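Local structure of IroE protein (Escherichia coli, 2GZS) at residues H26-P39 and T70-N82. The protein hydrolyses the trilactone of enterobactin and its glucosylated salmochelin forms, tending to cut only once and so release linearised trimers. Sequence-based numbering, arbitrary orientation.
Sequences HYRVWTAVPNTTAP and TPPVIVAVGYQTN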
loop_
_atom_site.group_PDB
_atom_site.type_symbol
_atom_site.label_atom_id
_atom_site.label_comp_id
_atom_site.label_asym_id
_atom_site.label_seq_id
_atom_site.Cartn_x
_atom_site.Cartn_y
_atom_site.Cartn_z
ATOM N N HIS A 26 8.836 -13.832 7.963
ATOM C CA HIS A 26 7.681 -14.304 8.752
ATOM C C HIS A 26 6.725 -13.127 8.937
ATOM O O HIS A 26 7.168 -12.130 9.518
ATOM C CB HIS A 26 8.184 -14.834 10.108
ATOM C CG HIS A 26 9.267 -15.881 9.898
ATOM N ND1 HIS A 26 8.903 -17.121 9.400
ATOM C CD2 HIS A 26 10.597 -15.849 10.008
ATOM C CE1 HIS A 26 10.026 -17.835 9.271
ATOM N NE2 HIS A 26 11.047 -17.086 9.633
ATOM N N TYR A 27 5.515 -13.260 8.417
ATOM C CA TYR A 27 4.550 -12.156 8.314
ATOM C C TYR A 27 3.571 -12.191 9.486
ATOM O O TYR A 27 3.163 -13.257 9.935
ATOM C CB TYR A 27 3.775 -12.181 6.965
ATOM C CG TYR A 27 4.811 -12.123 5.834
ATOM C CD1 TYR A 27 5.235 -10.942 5.287
ATOM C CD2 TYR A 27 5.339 -13.324 5.373
ATOM C CE1 TYR A 27 6.186 -10.853 4.255
ATOM C CE2 TYR A 27 6.300 -13.273 4.355
ATOM C CZ TYR A 27 6.696 -12.082 3.821
ATOM O OH TYR A 27 7.653 -12.032 2.819
ATOM N N ARG A 28 3.185 -10.997 9.919
ATOM C CA ARG A 28 2.117 -10.847 10.942
ATOM C C ARG A 28 1.087 -9.942 10.339
ATOM O O ARG A 28 1.474 -8.829 9.958
ATOM C CB ARG A 28 2.703 -10.251 12.214
ATOM C CG ARG A 28 1.649 -10.103 13.355
ATOM C CD ARG A 28 2.410 -9.730 14.613
ATOM N NE ARG A 28 3.360 -10.662 15.211
ATOM C CZ ARG A 28 4.398 -10.217 15.938
ATOM N NH1 ARG A 28 4.552 -8.901 16.100
ATOM N NH2 ARG A 28 5.225 -11.117 16.455
ATOM N N VAL A 29 -0.149 -10.401 10.088
ATOM C CA VAL A 29 -1.112 -9.654 9.288
ATOM C C VAL A 29 -2.312 -9.349 10.198
ATOM O O VAL A 29 -2.926 -10.282 10.750
ATOM C CB VAL A 29 -1.558 -10.432 8.047
ATOM C CG1 VAL A 29 -2.640 -9.664 7.271
ATOM C CG2 VAL A 29 -0.293 -10.721 7.224
ATOM N N TRP A 30 -2.596 -8.063 10.335
ATOM C CA TRP A 30 -3.750 -7.654 11.138
ATOM C C TRP A 30 -4.879 -7.269 10.187
ATOM O O TRP A 30 -4.707 -6.545 9.189
ATOM C CB TRP A 30 -3.470 -6.460 12.027
ATOM C CG TRP A 30 -2.499 -6.688 13.119
ATOM C CD1 TRP A 30 -2.837 -7.032 14.408
ATOM C CD2 TRP A 30 -1.063 -6.598 13.093
ATOM N NE1 TRP A 30 -1.687 -7.157 15.166
ATOM C CE2 TRP A 30 -0.590 -6.895 14.365
ATOM C CE3 TRP A 30 -0.164 -6.284 12.037
ATOM C CZ2 TRP A 30 0.755 -6.890 14.672
ATOM C CZ3 TRP A 30 1.199 -6.289 12.356
ATOM C CH2 TRP A 30 1.644 -6.596 13.645
ATOM N N THR A 31 -6.075 -7.775 10.476
ATOM C CA THR A 31 -7.271 -7.393 9.749
ATOM C C THR A 31 -8.195 -6.595 10.672
ATOM O O THR A 31 -8.578 -7.123 11.736
ATOM C CB THR A 31 -7.998 -8.608 9.159
ATOM O OG1 THR A 31 -7.083 -9.310 8.291
ATOM C CG2 THR A 31 -9.140 -8.185 8.248
ATOM N N ALA A 32 -8.516 -5.362 10.348
ATOM C CA ALA A 32 -9.381 -4.485 11.100
ATOM C C ALA A 32 -10.684 -4.376 10.332
ATOM O O ALA A 32 -10.722 -3.884 9.219
ATOM C CB ALA A 32 -8.756 -3.095 11.340
ATOM N N VAL A 33 -11.802 -4.854 10.945
ATOM C CA VAL A 33 -13.107 -4.867 10.288
ATOM C C VAL A 33 -14.001 -3.826 10.975
ATOM O O VAL A 33 -14.033 -3.850 12.223
ATOM C CB VAL A 33 -13.781 -6.243 10.394
ATOM C CG1 VAL A 33 -15.147 -6.226 9.765
ATOM C CG2 VAL A 33 -12.942 -7.359 9.724
ATOM N N PRO A 34 -14.673 -2.968 10.253
ATOM C CA PRO A 34 -15.544 -1.968 10.900
ATOM C C PRO A 34 -16.652 -2.656 11.720
ATOM O O PRO A 34 -17.121 -3.725 11.358
ATOM C CB PRO A 34 -16.139 -1.223 9.735
ATOM C CG PRO A 34 -15.143 -1.416 8.593
ATOM C CD PRO A 34 -14.684 -2.841 8.770
ATOM N N ASN A 35 -16.997 -2.003 12.821
ATOM C CA ASN A 35 -18.143 -2.494 13.606
ATOM C C ASN A 35 -19.427 -1.915 13.107
ATOM O O ASN A 35 -20.478 -2.334 13.592
ATOM C CB ASN A 35 -17.924 -2.111 15.073
ATOM C CG ASN A 35 -16.920 -2.998 15.739
ATOM O OD1 ASN A 35 -16.421 -3.965 15.122
ATOM N ND2 ASN A 35 -16.601 -2.780 17.008
ATOM N N THR A 36 -19.375 -0.937 12.227
ATOM C CA THR A 36 -20.614 -0.465 11.573
ATOM C C THR A 36 -20.836 -1.359 10.366
ATOM O O THR A 36 -19.942 -1.953 9.731
ATOM C CB THR A 36 -20.479 1.028 11.340
ATOM O OG1 THR A 36 -19.326 1.380 10.578
ATOM C CG2 THR A 36 -20.157 1.691 12.698
ATOM N N THR A 37 -22.099 -1.537 10.026
ATOM C CA THR A 37 -22.508 -2.505 8.989
ATOM C C THR A 37 -22.022 -2.111 7.590
ATOM O O THR A 37 -21.964 -0.932 7.266
ATOM C CB THR A 37 -24.035 -2.652 9.106
ATOM O OG1 THR A 37 -24.295 -3.284 10.385
ATOM C CG2 THR A 37 -24.641 -3.545 8.042
ATOM N N ALA A 38 -21.613 -3.060 6.787
ATOM C CA ALA A 38 -21.046 -2.796 5.452
ATOM C C ALA A 38 -22.121 -2.350 4.491
ATOM O O ALA A 38 -23.243 -2.824 4.671
ATOM C CB ALA A 38 -20.443 -4.070 4.893
ATOM N N PRO A 39 -21.804 -1.527 3.511
ATOM C CA PRO A 39 -22.813 -1.252 2.471
ATOM C C PRO A 39 -23.205 -2.555 1.798
ATOM O O PRO A 39 -22.480 -3.547 1.865
ATOM C CB PRO A 39 -22.075 -0.359 1.495
ATOM C CG PRO A 39 -20.788 0.021 2.121
ATOM C CD PRO A 39 -20.522 -0.859 3.294
ATOM N N THR A 70 -17.671 5.591 4.450
ATOM C CA THR A 70 -17.741 4.143 4.311
ATOM C C THR A 70 -16.478 3.492 4.875
ATOM O O THR A 70 -15.517 3.361 4.115
ATOM C CB THR A 70 -17.894 3.789 2.825
ATOM O OG1 THR A 70 -19.085 4.454 2.338
ATOM C CG2 THR A 70 -18.151 2.308 2.605
ATOM N N PRO A 71 -16.379 3.138 6.130
ATOM C CA PRO A 71 -15.103 2.678 6.714
ATOM C C PRO A 71 -14.670 1.420 6.001
ATOM O O PRO A 71 -15.410 0.482 5.698
ATOM C CB PRO A 71 -15.374 2.473 8.215
ATOM C CG PRO A 71 -16.854 2.235 8.267
ATOM C CD PRO A 71 -17.441 3.138 7.187
ATOM N N PRO A 72 -13.354 1.380 5.685
ATOM C CA PRO A 72 -12.835 0.188 5.013
ATOM C C PRO A 72 -12.373 -0.906 5.959
ATOM O O PRO A 72 -11.985 -0.605 7.092
ATOM C CB PRO A 72 -11.581 0.781 4.266
ATOM C CG PRO A 72 -11.109 1.817 5.249
ATOM C CD PRO A 72 -12.342 2.458 5.823
ATOM N N VAL A 73 -12.329 -2.128 5.422
ATOM C CA VAL A 73 -11.462 -3.131 6.039
ATOM C C VAL A 73 -9.973 -2.739 5.847
ATOM O O VAL A 73 -9.640 -2.294 4.730
ATOM C CB VAL A 73 -11.738 -4.519 5.477
ATOM C CG1 VAL A 73 -10.820 -5.626 5.943
ATOM C CG2 VAL A 73 -13.209 -4.921 5.869
ATOM N N ILE A 74 -9.215 -2.887 6.911
ATOM C CA ILE A 74 -7.790 -2.487 6.835
ATOM C C ILE A 74 -6.984 -3.757 7.030
ATOM O O ILE A 74 -7.148 -4.488 8.027
ATOM C CB ILE A 74 -7.479 -1.503 7.952
ATOM C CG1 ILE A 74 -8.465 -0.313 7.969
ATOM C CG2 ILE A 74 -6.036 -1.085 7.837
ATOM C CD1 ILE A 74 -8.101 0.699 9.040
ATOM N N VAL A 75 -6.080 -4.073 6.109
ATOM C CA VAL A 75 -5.225 -5.246 6.246
ATOM C C VAL A 75 -3.802 -4.727 6.373
ATOM O O VAL A 75 -3.270 -4.245 5.362
ATOM C CB VAL A 75 -5.336 -6.249 5.081
ATOM C CG1 VAL A 75 -4.415 -7.426 5.297
ATOM C CG2 VAL A 75 -6.794 -6.688 4.917
ATOM N N ALA A 76 -3.216 -4.794 7.556
ATOM C CA ALA A 76 -1.858 -4.284 7.748
ATOM C C ALA A 76 -0.920 -5.475 7.656
ATOM O O ALA A 76 -0.955 -6.395 8.466
ATOM C CB ALA A 76 -1.777 -3.638 9.123
ATOM N N VAL A 77 -0.092 -5.453 6.584
ATOM C CA VAL A 77 0.762 -6.633 6.307
ATOM C C VAL A 77 2.126 -6.331 6.930
ATOM O O VAL A 77 2.888 -5.527 6.318
ATOM C CB VAL A 77 0.868 -6.879 4.816
ATOM C CG1 VAL A 77 1.717 -8.111 4.517
ATOM C CG2 VAL A 77 -0.579 -7.006 4.261
ATOM N N GLY A 78 2.415 -6.905 8.087
ATOM C CA GLY A 78 3.649 -6.648 8.797
ATOM C C GLY A 78 4.494 -7.903 8.970
ATOM O O GLY A 78 4.271 -8.860 8.211
ATOM N N TYR A 79 5.373 -7.844 9.922
ATOM C CA TYR A 79 6.345 -8.895 10.164
ATOM C C TYR A 79 6.305 -9.364 11.583
ATOM O O TYR A 79 5.824 -8.575 12.437
ATOM C CB TYR A 79 7.764 -8.389 9.814
ATOM C CG TYR A 79 7.933 -8.169 8.326
ATOM C CD1 TYR A 79 8.242 -9.231 7.469
ATOM C CD2 TYR A 79 7.787 -6.901 7.723
ATOM C CE1 TYR A 79 8.412 -9.016 6.091
ATOM C CE2 TYR A 79 7.929 -6.654 6.353
ATOM C CZ TYR A 79 8.256 -7.768 5.541
ATOM O OH TYR A 79 8.373 -7.522 4.184
ATOM N N GLN A 80 6.812 -10.560 11.860
ATOM C CA GLN A 80 6.836 -11.045 13.250
ATOM C C GLN A 80 8.045 -10.450 13.953
ATOM O O GLN A 80 9.142 -11.046 14.065
ATOM C CB GLN A 80 6.861 -12.581 13.168
ATOM C CG GLN A 80 5.535 -13.141 12.642
ATOM C CD GLN A 80 5.562 -14.662 12.468
ATOM O OE1 GLN A 80 6.240 -15.309 13.284
ATOM N NE2 GLN A 80 4.871 -15.190 11.461
ATOM N N THR A 81 7.851 -9.232 14.434
ATOM C CA THR A 81 8.935 -8.467 15.075
ATOM C C THR A 81 8.334 -7.541 16.100
ATOM O O THR A 81 7.161 -7.177 16.038
ATOM C CB THR A 81 9.721 -7.626 14.081
ATOM O OG1 THR A 81 10.710 -6.856 14.812
ATOM C CG2 THR A 81 8.782 -6.633 13.390
ATOM N N ASN A 82 9.151 -7.142 17.074
ATOM C CA ASN A 82 8.602 -6.183 18.039
ATOM C C ASN A 82 9.015 -4.759 17.675
ATOM O O ASN A 82 8.757 -3.820 18.421
ATOM C CB ASN A 82 9.106 -6.462 19.457
ATOM C CG ASN A 82 8.527 -7.746 20.036
ATOM O OD1 ASN A 82 7.332 -7.811 20.340
ATOM N ND2 ASN A 82 9.368 -8.758 20.169
#
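In the alpha/beta-hydrolase sheet of this esterase, strand 26-34 runs antiparallel to strand 73-79, and their pairing joins the antiparallel margin, strands 11-19 and 26-34, to the parallel series that starts with 73-79 itself, next to 43-48. Arg-28 with Gly-78, Trp-30 with Ala-76 and Ala-32 with Ile-74 are the hydrogen-bonded pairs, each tied by two backbone bonds; Ala-32 N reaches Ile-74 O at 2.8 Å, whereas Arg-28 N comes from above the Gly-78 carbonyl plane. On the face turned to helix 117-132, Val-29 CG1 presses closely on Val-75 CG1 (3.5 Å), both methyls being anti to their own backbone N, and Thr-31 CG2 lies against Val-73 CG1. On the opposite face, the indole edge of Trp-30 borders CA of Gly-78, and Arg-28 CG lies over one indole face. The phenol rings of Tyr-27 and Tyr-79 form an oblique pair, planes 35° apart, with their CE1 atoms 3.4 Å from each other; both hydroxyls bond to Asp-93 OD2. Beyond the last bridge Gln-80, centre of an inverse gamma turn, adds one backbone bond, N to His-26 O (2.8 Å), while its extended side chain brings NE2 nearly straight (169°) to Tyr-27 O at 3.0 Å, from above that carbonyl's plane. Gln-80 CA lies against one face of the Arg-28 guanidinium, toward its rim, and NH1 makes a weak bond to Thr-81 O (3.1 Å). Paired backbone bonds thus set the register, side chains add bonds to carbonyls beyond it, and Asp-93 probably helps hold both phenols.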